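Local coordinates for PqqA binding protein (Xanthomonas campestris pv. campestris, PDB 3G2B) that probably binds the precursor peptide PqqA and presents it to PqqE during pyrroloquinoline quinone biosynthesis, at residues A[46-51]-A[63-68]; A[37-42]-A[88-93]; A[18-23]-A[31-36]. One frame throughout, in Å; residues are numbered along the deposited sequence.

Contact 1 (A[46-51]-A[63-68]); sequences LVVAQR and QTLAAE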
loop_
_atom_site.group_PDB
_atom_site.type_symbol
_atom_site.label_atom_id
_atom_site.label_comp_id
_atom_site.label_asym_id
_atom_site.label_seq_id
_atom_site.Cartn_x
_atom_site.Cartn_y
_atom_site.Cartn_z
ATOM N N LEU A 46 15.838 2.832 -11.271
ATOM C CA LEU A 46 15.147 3.472 -12.384
ATOM C C LEU A 46 15.086 2.492 -13.556
ATOM O O LEU A 46 14.045 2.329 -14.199
ATOM C CB LEU A 46 15.902 4.742 -12.798
ATOM C CG LEU A 46 15.457 5.417 -14.093
ATOM C CD1 LEU A 46 13.982 5.810 -13.983
ATOM C CD2 LEU A 46 16.332 6.643 -14.356
ATOM N N VAL A 47 16.206 1.828 -13.827
ATOM C CA VAL A 47 16.267 0.870 -14.922
ATOM C C VAL A 47 15.405 -0.358 -14.646
ATOM O O VAL A 47 14.686 -0.828 -15.523
ATOM C CB VAL A 47 17.721 0.410 -15.177
ATOM C CG1 VAL A 47 17.771 -0.510 -16.386
ATOM C CG2 VAL A 47 18.618 1.626 -15.395
ATOM N N VAL A 48 15.473 -0.871 -13.421
ATOM C CA VAL A 48 14.696 -2.051 -13.054
ATOM C C VAL A 48 13.203 -1.814 -13.246
ATOM O O VAL A 48 12.500 -2.652 -13.809
ATOM C CB VAL A 48 14.952 -2.456 -11.586
ATOM C CG1 VAL A 48 14.035 -3.615 -11.196
ATOM C CG2 VAL A 48 16.411 -2.838 -11.396
ATOM N N ALA A 49 12.719 -0.670 -12.772
ATOM C CA ALA A 49 11.306 -0.340 -12.894
ATOM C C ALA A 49 10.874 -0.328 -14.357
ATOM O O ALA A 49 9.762 -0.723 -14.690
ATOM C CB ALA A 49 11.039 1.015 -12.256
ATOM N N GLN A 50 11.770 0.129 -15.227
ATOM C CA GLN A 50 11.490 0.204 -16.655
ATOM C C GLN A 50 11.517 -1.184 -17.287
ATOM O O GLN A 50 10.796 -1.448 -18.251
ATOM C CB GLN A 50 12.522 1.118 -17.332
ATOM C CG GLN A 50 12.342 1.336 -18.836
ATOM C CD GLN A 50 13.014 0.267 -19.679
ATOM O OE1 GLN A 50 14.144 -0.131 -19.404
ATOM N NE2 GLN A 50 12.328 -0.189 -20.720
ATOM N N ARG A 51 12.330 -2.072 -16.722
ATOM C CA ARG A 51 12.466 -3.429 -17.244
ATOM C C ARG A 51 11.339 -4.396 -16.882
ATOM O O ARG A 51 11.178 -5.422 -17.543
ATOM C CB ARG A 51 13.817 -4.023 -16.818
ATOM C CG ARG A 51 15.015 -3.286 -17.398
ATOM C CD ARG A 51 14.960 -3.273 -18.920
ATOM N NE ARG A 51 15.986 -2.416 -19.507
ATOM C CZ ARG A 51 17.267 -2.749 -19.638
ATOM N NH1 ARG A 51 18.119 -1.892 -20.183
ATOM N NH2 ARG A 51 17.696 -3.939 -19.243
ATOM N N GLN A 63 20.423 -10.624 -14.236
ATOM C CA GLN A 63 21.443 -11.181 -15.121
ATOM C C GLN A 63 21.680 -10.234 -16.300
ATOM O O GLN A 63 22.822 -9.952 -16.659
ATOM C CB GLN A 63 20.998 -12.555 -15.627
ATOM C CG GLN A 63 21.714 -13.034 -16.900
ATOM C CD GLN A 63 23.193 -13.317 -16.706
ATOM O OE1 GLN A 63 23.940 -13.438 -17.681
ATOM N NE2 GLN A 63 23.623 -13.441 -15.457
ATOM N N THR A 64 20.591 -9.738 -16.881
ATOM C CA THR A 64 20.659 -8.815 -18.012
ATOM C C THR A 64 21.378 -7.526 -17.622
ATOM O O THR A 64 22.336 -7.111 -18.277
ATOM C CB THR A 64 19.238 -8.458 -18.519
ATOM O OG1 THR A 64 18.614 -9.634 -19.051
ATOM C CG2 THR A 64 19.298 -7.388 -19.600
ATOM N N LEU A 65 20.920 -6.896 -16.548
ATOM C CA LEU A 65 21.528 -5.647 -16.100
ATOM C C LEU A 65 22.987 -5.795 -15.683
ATOM O O LEU A 65 23.815 -4.933 -15.987
ATOM C CB LEU A 65 20.723 -5.046 -14.945
ATOM C CG LEU A 65 19.299 -4.605 -15.291
ATOM C CD1 LEU A 65 18.682 -3.888 -14.093
ATOM C CD2 LEU A 65 19.330 -3.681 -16.504
ATOM N N ALA A 66 23.320 -6.878 -14.989
ATOM C CA ALA A 66 24.701 -7.054 -14.566
ATOM C C ALA A 66 25.598 -7.173 -15.794
ATOM O O ALA A 66 26.695 -6.621 -15.823
ATOM C CB ALA A 66 24.841 -8.289 -13.670
ATOM N N ALA A 67 25.121 -7.879 -16.815
ATOM C CA ALA A 67 25.901 -8.048 -18.034
ATOM C C ALA A 67 26.041 -6.716 -18.764
ATOM O O ALA A 67 27.121 -6.381 -19.249
ATOM C CB ALA A 67 25.245 -9.083 -18.942
ATOM N N GLU A 68 24.951 -5.954 -18.833
ATOM C CA GLU A 68 24.970 -4.659 -19.508
ATOM C C GLU A 68 25.880 -3.652 -18.815
ATOM O O GLU A 68 26.574 -2.877 -19.474
ATOM C CB GLU A 68 23.560 -4.064 -19.587
ATOM C CG GLU A 68 22.561 -4.898 -20.370
ATOM C CD GLU A 68 21.233 -4.191 -20.560
ATOM O OE1 GLU A 68 20.918 -3.272 -19.775
ATOM O OE2 GLU A 68 20.491 -4.566 -21.492
#

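Contact 2 (A[37-42]-A[88-93]); sequences RVVELD and HQKRLL. With PO4 (phosphate ion), chain B; PO4 (phosphate ion), chain C.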
loop_
_atom_site.group_PDB
_atom_site.type_symbol
_atom_site.label_atom_id
_atom_site.label_comp_id
_atom_site.label_asym_id
_atom_site.label_seq_id
_atom_site.Cartn_x
_atom_site.Cartn_y
_atom_site.Cartn_z
ATOM N N ARG A 37 0.419 8.880 -4.874
ATOM C CA ARG A 37 1.665 8.793 -4.126
ATOM C C ARG A 37 2.870 8.937 -5.040
ATOM O O ARG A 37 2.777 8.735 -6.253
ATOM C CB ARG A 37 1.744 7.462 -3.379
ATOM C CG ARG A 37 0.719 7.312 -2.260
ATOM C CD ARG A 37 0.680 5.872 -1.773
ATOM N NE ARG A 37 0.097 4.981 -2.772
ATOM C CZ ARG A 37 0.337 3.675 -2.838
ATOM N NH1 ARG A 37 -0.239 2.937 -3.777
ATOM N NH2 ARG A 37 1.169 3.110 -1.974
ATOM N N VAL A 38 3.998 9.299 -4.440
ATOM C CA VAL A 38 5.244 9.484 -5.170
ATOM C C VAL A 38 6.310 8.614 -4.519
ATOM O O VAL A 38 6.516 8.676 -3.305
ATOM C CB VAL A 38 5.694 10.963 -5.125
ATOM C CG1 VAL A 38 7.003 11.139 -5.878
ATOM C CG2 VAL A 38 4.618 11.849 -5.727
ATOM N N VAL A 39 6.969 7.788 -5.326
ATOM C CA VAL A 39 8.017 6.911 -4.828
ATOM C C VAL A 39 9.295 7.196 -5.614
ATOM O O VAL A 39 9.332 7.026 -6.830
ATOM C CB VAL A 39 7.621 5.422 -4.993
ATOM C CG1 VAL A 39 8.743 4.526 -4.512
ATOM C CG2 VAL A 39 6.338 5.137 -4.208
ATOM N N GLU A 40 10.335 7.639 -4.915
ATOM C CA GLU A 40 11.605 7.965 -5.559
ATOM C C GLU A 40 12.375 6.730 -6.022
ATOM O O GLU A 40 12.454 5.731 -5.307
ATOM C CB GLU A 40 12.476 8.785 -4.604
ATOM C CG GLU A 40 13.835 9.168 -5.178
ATOM C CD GLU A 40 14.653 10.027 -4.227
ATOM O OE1 GLU A 40 15.781 10.419 -4.598
ATOM O OE2 GLU A 40 14.172 10.308 -3.108
ATOM N N LEU A 41 12.931 6.816 -7.228
ATOM C CA LEU A 41 13.716 5.737 -7.831
ATOM C C LEU A 41 15.074 6.318 -8.194
ATOM O O LEU A 41 15.144 7.334 -8.878
ATOM C CB LEU A 41 13.061 5.245 -9.121
ATOM C CG LEU A 41 11.745 4.479 -9.097
ATOM C CD1 LEU A 41 11.296 4.202 -10.529
ATOM C CD2 LEU A 41 11.937 3.184 -8.340
ATOM N N ASP A 42 16.155 5.693 -7.756
ATOM C CA ASP A 42 17.455 6.235 -8.106
ATOM C C ASP A 42 18.385 5.219 -8.734
ATOM O O ASP A 42 18.351 4.036 -8.405
ATOM C CB ASP A 42 18.123 6.868 -6.883
ATOM C CG ASP A 42 18.260 5.910 -5.734
ATOM O OD1 ASP A 42 18.951 4.884 -5.899
ATOM O OD2 ASP A 42 17.678 6.184 -4.661
ATOM N N HIS A 88 6.690 -3.684 -3.892
ATOM C CA HIS A 88 5.570 -4.586 -3.660
ATOM C C HIS A 88 4.858 -4.167 -2.373
ATOM O O HIS A 88 3.631 -4.147 -2.311
ATOM C CB HIS A 88 6.060 -6.028 -3.533
ATOM C CG HIS A 88 4.954 -7.024 -3.366
ATOM N ND1 HIS A 88 5.023 -8.066 -2.467
ATOM C CD2 HIS A 88 3.758 -7.141 -3.990
ATOM C CE1 HIS A 88 3.915 -8.783 -2.543
ATOM N NE2 HIS A 88 3.131 -8.243 -3.458
ATOM N N GLN A 89 5.633 -3.820 -1.351
ATOM C CA GLN A 89 5.053 -3.400 -0.079
ATOM C C GLN A 89 4.175 -2.174 -0.283
ATOM O O GLN A 89 3.144 -2.018 0.382
ATOM C CB GLN A 89 6.156 -3.077 0.928
ATOM C CG GLN A 89 7.004 -4.274 1.323
ATOM C CD GLN A 89 8.097 -3.904 2.300
ATOM O OE1 GLN A 89 8.821 -2.930 2.095
ATOM N NE2 GLN A 89 8.232 -4.687 3.366
ATOM N N LYS A 90 4.580 -1.317 -1.216
ATOM C CA LYS A 90 3.842 -0.097 -1.511
ATOM C C LYS A 90 2.646 -0.313 -2.437
ATOM O O LYS A 90 2.020 0.648 -2.880
ATOM C CB LYS A 90 4.788 0.960 -2.088
ATOM C CG LYS A 90 5.800 1.482 -1.067
ATOM C CD LYS A 90 6.669 2.585 -1.643
ATOM C CE LYS A 90 7.705 3.082 -0.638
ATOM N NZ LYS A 90 7.102 3.623 0.617
ATOM N N ARG A 91 2.336 -1.580 -2.715
ATOM C CA ARG A 91 1.195 -1.957 -3.556
ATOM C C ARG A 91 1.304 -1.399 -4.973
ATOM O O ARG A 91 0.304 -0.980 -5.561
ATOM C CB ARG A 91 -0.106 -1.436 -2.932
ATOM C CG ARG A 91 -0.109 -1.362 -1.410
ATOM C CD ARG A 91 -0.503 -2.668 -0.771
ATOM N NE ARG A 91 -1.884 -3.026 -1.086
ATOM C CZ ARG A 91 -2.507 -4.087 -0.586
ATOM N NH1 ARG A 91 -3.761 -4.346 -0.927
ATOM N NH2 ARG A 91 -1.875 -4.885 0.263
ATOM N N LEU A 92 2.507 -1.403 -5.534
ATOM C CA LEU A 92 2.692 -0.853 -6.869
ATOM C C LEU A 92 2.859 -1.900 -7.961
ATOM O O LEU A 92 2.897 -1.555 -9.140
ATOM C CB LEU A 92 3.916 0.069 -6.880
ATOM C CG LEU A 92 3.946 1.214 -5.864
ATOM C CD1 LEU A 92 5.263 1.960 -5.986
ATOM C CD2 LEU A 92 2.774 2.144 -6.106
ATOM N N LEU A 93 2.926 -3.174 -7.581
ATOM C CA LEU A 93 3.158 -4.229 -8.562
ATOM C C LEU A 93 2.096 -5.302 -8.710
ATOM O O LEU A 93 1.315 -5.565 -7.794
ATOM C CB LEU A 93 4.473 -4.941 -8.240
ATOM C CG LEU A 93 5.703 -4.095 -7.916
ATOM C CD1 LEU A 93 6.851 -5.020 -7.504
ATOM C CD2 LEU A 93 6.081 -3.251 -9.112
HETATM P P PO4 B . 3.569 4.944 0.830
HETATM O O1 PO4 B . 2.372 3.919 0.754
HETATM O O2 PO4 B . 4.714 4.352 1.739
HETATM O O3 PO4 B . 4.120 5.209 -0.623
HETATM O O4 PO4 B . 3.064 6.303 1.447
HETATM P P PO4 C . -5.049 -1.403 -3.226
HETATM O O1 PO4 C . -3.610 -0.958 -2.758
HETATM O O2 PO4 C . -5.331 -2.876 -2.738
HETATM O O3 PO4 C . -6.122 -0.421 -2.617
HETATM O O4 PO4 C . -5.134 -1.350 -4.798
HETATM O O HOH W 1 -1.812 0.297 -4.892
#

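Contact 3 (A[18-23]-A[31-36]); sequences GVRLQH and VLLAPE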
loop_
_atom_site.group_PDB
_atom_site.type_symbol
_atom_site.label_atom_id
_atom_site.label_comp_id
_atom_site.label_asym_id
_atom_site.label_seq_id
_atom_site.Cartn_x
_atom_site.Cartn_y
_atom_site.Cartn_z
ATOM N N GLY A 18 -4.791 13.226 3.436
ATOM C CA GLY A 18 -5.298 13.044 2.092
ATOM C C GLY A 18 -6.295 11.911 1.969
ATOM O O GLY A 18 -7.044 11.855 0.995
ATOM N N VAL A 19 -6.303 10.995 2.934
ATOM C CA VAL A 19 -7.252 9.890 2.884
ATOM C C VAL A 19 -8.560 10.429 3.431
ATOM O O VAL A 19 -8.665 10.755 4.611
ATOM C CB VAL A 19 -6.791 8.695 3.739
ATOM C CG1 VAL A 19 -7.842 7.596 3.709
ATOM C CG2 VAL A 19 -5.469 8.164 3.213
ATOM N N ARG A 20 -9.563 10.539 2.571
ATOM C CA ARG A 20 -10.833 11.071 3.028
ATOM C C ARG A 20 -12.028 10.186 2.747
ATOM O O ARG A 20 -12.037 9.397 1.806
ATOM C CB ARG A 20 -11.054 12.463 2.434
ATOM C CG ARG A 20 -11.075 12.521 0.922
ATOM C CD ARG A 20 -10.916 13.963 0.453
ATOM N NE ARG A 20 -11.012 14.103 -0.996
ATOM C CZ ARG A 20 -12.147 14.042 -1.684
ATOM N NH1 ARG A 20 -12.130 14.181 -3.004
ATOM N NH2 ARG A 20 -13.301 13.853 -1.056
ATOM N N LEU A 21 -13.033 10.319 3.600
ATOM C CA LEU A 21 -14.255 9.548 3.469
ATOM C C LEU A 21 -15.154 10.249 2.458
ATOM O O LEU A 21 -15.299 11.471 2.497
ATOM C CB LEU A 21 -14.958 9.472 4.825
ATOM C CG LEU A 21 -16.249 8.661 4.897
ATOM C CD1 LEU A 21 -15.953 7.206 4.574
ATOM C CD2 LEU A 21 -16.848 8.785 6.293
ATOM N N GLN A 22 -15.742 9.481 1.548
ATOM C CA GLN A 22 -16.643 10.037 0.544
ATOM C C GLN A 22 -17.886 9.182 0.377
ATOM O O GLN A 22 -17.820 7.951 0.367
ATOM C CB GLN A 22 -15.968 10.167 -0.829
ATOM C CG GLN A 22 -16.979 10.428 -1.955
ATOM C CD GLN A 22 -16.352 10.533 -3.336
ATOM O OE1 GLN A 22 -15.979 11.620 -3.787
ATOM N NE2 GLN A 22 -16.227 9.398 -4.012
ATOM N N HIS A 23 -19.022 9.853 0.243
ATOM C CA HIS A 23 -20.285 9.175 0.039
ATOM C C HIS A 23 -20.506 9.135 -1.475
ATOM O O HIS A 23 -20.841 10.158 -2.082
ATOM C CB HIS A 23 -21.412 9.966 0.710
ATOM C CG HIS A 23 -22.760 9.333 0.579
ATOM N ND1 HIS A 23 -23.930 10.022 0.822
ATOM C CD2 HIS A 23 -23.127 8.074 0.244
ATOM C CE1 HIS A 23 -24.959 9.213 0.641
ATOM N NE2 HIS A 23 -24.498 8.025 0.292
ATOM N N VAL A 31 -16.790 5.255 0.583
ATOM C CA VAL A 31 -15.435 4.817 0.288
ATOM C C VAL A 31 -14.411 5.736 0.926
ATOM O O VAL A 31 -14.736 6.818 1.416
ATOM C CB VAL A 31 -15.154 4.824 -1.241
ATOM C CG1 VAL A 31 -16.181 3.973 -1.980
ATOM C CG2 VAL A 31 -15.184 6.254 -1.769
ATOM N N LEU A 32 -13.169 5.269 0.941
ATOM C CA LEU A 32 -12.055 6.066 1.417
ATOM C C LEU A 32 -11.298 6.338 0.131
ATOM O O LEU A 32 -11.069 5.419 -0.660
ATOM C CB LEU A 32 -11.153 5.283 2.373
ATOM C CG LEU A 32 -11.669 5.082 3.796
ATOM C CD1 LEU A 32 -10.704 4.190 4.561
ATOM C CD2 LEU A 32 -11.806 6.428 4.492
ATOM N N LEU A 33 -10.942 7.595 -0.095
ATOM C CA LEU A 33 -10.193 7.967 -1.286
ATOM C C LEU A 33 -8.761 8.181 -0.834
ATOM O O LEU A 33 -8.499 9.040 0.008
ATOM C CB LEU A 33 -10.732 9.268 -1.887
ATOM C CG LEU A 33 -12.196 9.302 -2.320
ATOM C CD1 LEU A 33 -12.441 8.257 -3.394
ATOM C CD2 LEU A 33 -13.081 9.059 -1.113
ATOM N N ALA A 34 -7.848 7.380 -1.373
ATOM C CA ALA A 34 -6.430 7.486 -1.033
ATOM C C ALA A 34 -5.780 8.382 -2.080
ATOM O O ALA A 34 -6.018 8.223 -3.275
ATOM C CB ALA A 34 -5.785 6.113 -1.045
ATOM N N PRO A 35 -4.945 9.336 -1.645
ATOM C CA PRO A 35 -4.273 10.254 -2.563
ATOM C C PRO A 35 -3.179 9.609 -3.401
ATOM O O PRO A 35 -2.661 8.545 -3.057
ATOM C CB PRO A 35 -3.709 11.315 -1.628
ATOM C CG PRO A 35 -3.345 10.512 -0.427
ATOM C CD PRO A 35 -4.550 9.606 -0.250
ATOM N N GLU A 36 -2.842 10.265 -4.505
ATOM C CA GLU A 36 -1.783 9.786 -5.379
ATOM C C GLU A 36 -0.508 9.774 -4.546
ATOM O O GLU A 36 -0.368 10.564 -3.609
ATOM C CB GLU A 36 -1.615 10.733 -6.571
ATOM C CG GLU A 36 -2.838 10.820 -7.463
ATOM C CD GLU A 36 -2.624 11.726 -8.662
ATOM O OE1 GLU A 36 -3.560 11.858 -9.479
ATOM O OE2 GLU A 36 -1.521 12.303 -8.786
#

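Contact 1 (A[46-51]-A[63-68])
V48 and L65 mark the nearest backbone approach of two helical segments, 46-51 and 63-68, with their CA atoms 8.3 Å apart. The segment axes come no closer than 11.5 Å and run in largely opposed directions, at 134°. At this wide spacing the backbones do not meet, and side chains fill the gap. L65 is the central one: its CB points at the other helix and its two methyls divide the partners between them. CD1 meets V48 CG2 at 3.7 Å, the two side chains crossing at about a right angle. L65 CD2 touches V47 CG1 at 3.5 Å where the valine and leucine slide past each other in opposite directions.

Beside these apolar contacts, R51 and E68 reach toward each other tip to tip and form a salt bridge. R51 NH1 donates to the syn lone pair of E68 OE1 at 3.1 Å, close to the guanidinium plane. OE1 takes a second, weak bond from NH2, while the carboxylate plane stands 77° from that of the guanidinium. E68 is extended, with CD anti to CA (chi2 -173°), which carries the carboxylate across. The arginine is steadied from its own helix: NE donates to Q50 OE1 at 2.9 Å, and V47 CG1 lies 3.9 Å above the centre of one guanidinium face. T64 CG2 flanks the guanidinium edge, while T64 OG1 bonds back to Q60 O.

The pair belongs to the helical part of the PqqD fold, which has helix-turn-helix character. V48 also packs on V80 and L83 of helix 73-89, and A66 lies on A73 and I76, so that this long helix packs against both helix 44-51 and helix 58-68.

Contact 2 (A[37-42]-A[88-93])
R37, on strand 29-41, reaches across to K90 in the Schellman motif that ends helix 73-89. R37 NH2 donates to K90 O at 2.8 Å, from 25° out of the carbonyl plane, and NH1 adds a weak bond to the same oxygen. A positive charge thus meets a helix C-terminus, whose partial negative charge would probably favour it. Two residues along the strand, V39 CG2 touches K90 CD at 3.6 Å and meets L92 CD1 tip to tip at 3.8 Å. V39 and L92 both continue onto L87.

R91, at positive phi, is the C-prime residue of the turn, with R91 N bonded to H88 O and L92 N to L87 O. Two phosphate ions, probably from the crystallisation liquor, lie among the basic side chains. One joins R37 NH2 to K90 NZ, whose 2.7 Å bond to phosphate O2 follows a bend at the end of the lysine chain (chi4 -59°); the other takes bonds from R91 NE and NH1. The second subunit, through its R16 among others, also binds them, and pairs a strand with residues 37-41. A water donates to R91 O at 2.6 Å and to O1 of the second phosphate at 3.1 Å.

Contact 3 (A[18-23]-A[31-36])
Q22 and V31 lie side by side and point the same way from a hydrogen-bonded antiparallel pair, while L33, on the same face, crosses Q22 at about a right angle. The NE2 end of Q22 lies near two apolar neighbours, 4.0 Å from both V31 CG2 and L33 CD1. The glutamine reaches them with CG anti to the backbone N (chi1 166°) and an extended chain beyond. R20, paired with L33, also emerges on this face.

L21 and L32 occupy the other face from a non-hydrogen-bonded pair, where L21 CD1 approaches L32 CD2 at 4.2 Å. V19 joins them, its CG1 being at 4.2 Å from L32 CD2. Its other methyl, CG2, lies 3.9 Å from P35 CD, the two side chains crossing obliquely. Beside them G18, at positive phi, brings its main chain against the proline ring; a CB there would collide with P35 CG.

The backbone bonds set the register of the pairs. R20 and L33 exchange two, L33 N to R20 O being the shorter at 2.8 Å, and Q22 and V31 exchange another two. On its other edge, the 31-34 strand pairs with a strand of the second subunit, and L21 and L32 pack on L46 and L41 of that chain. This is a beta hairpin, strands 20-24 and 29-41, whose two-stranded sheet is continued into the second subunit of the crystallographic assembly.

Overall arrangement
From the N terminus, contact 3 closes first, folding strand 20-24 back on the beginning of strand 29-41. Its last residue adjoins the first of contact 2, which uses the far part of the same strand; the two centres lie about 19 Å apart. Contact 2 closes the longest loop, bringing the end of helix 73-89 back to the strand. Within that loop contact 1 joins helices 44-51 and 58-68, and it touches contact 2 where A49 CB packs on L41 CD1. Contacts 1 and 3 stay separate, on opposite sides of the chain's centre. Strand 29-41 thus links hairpin to helices, and all three contacts reach the second subunit.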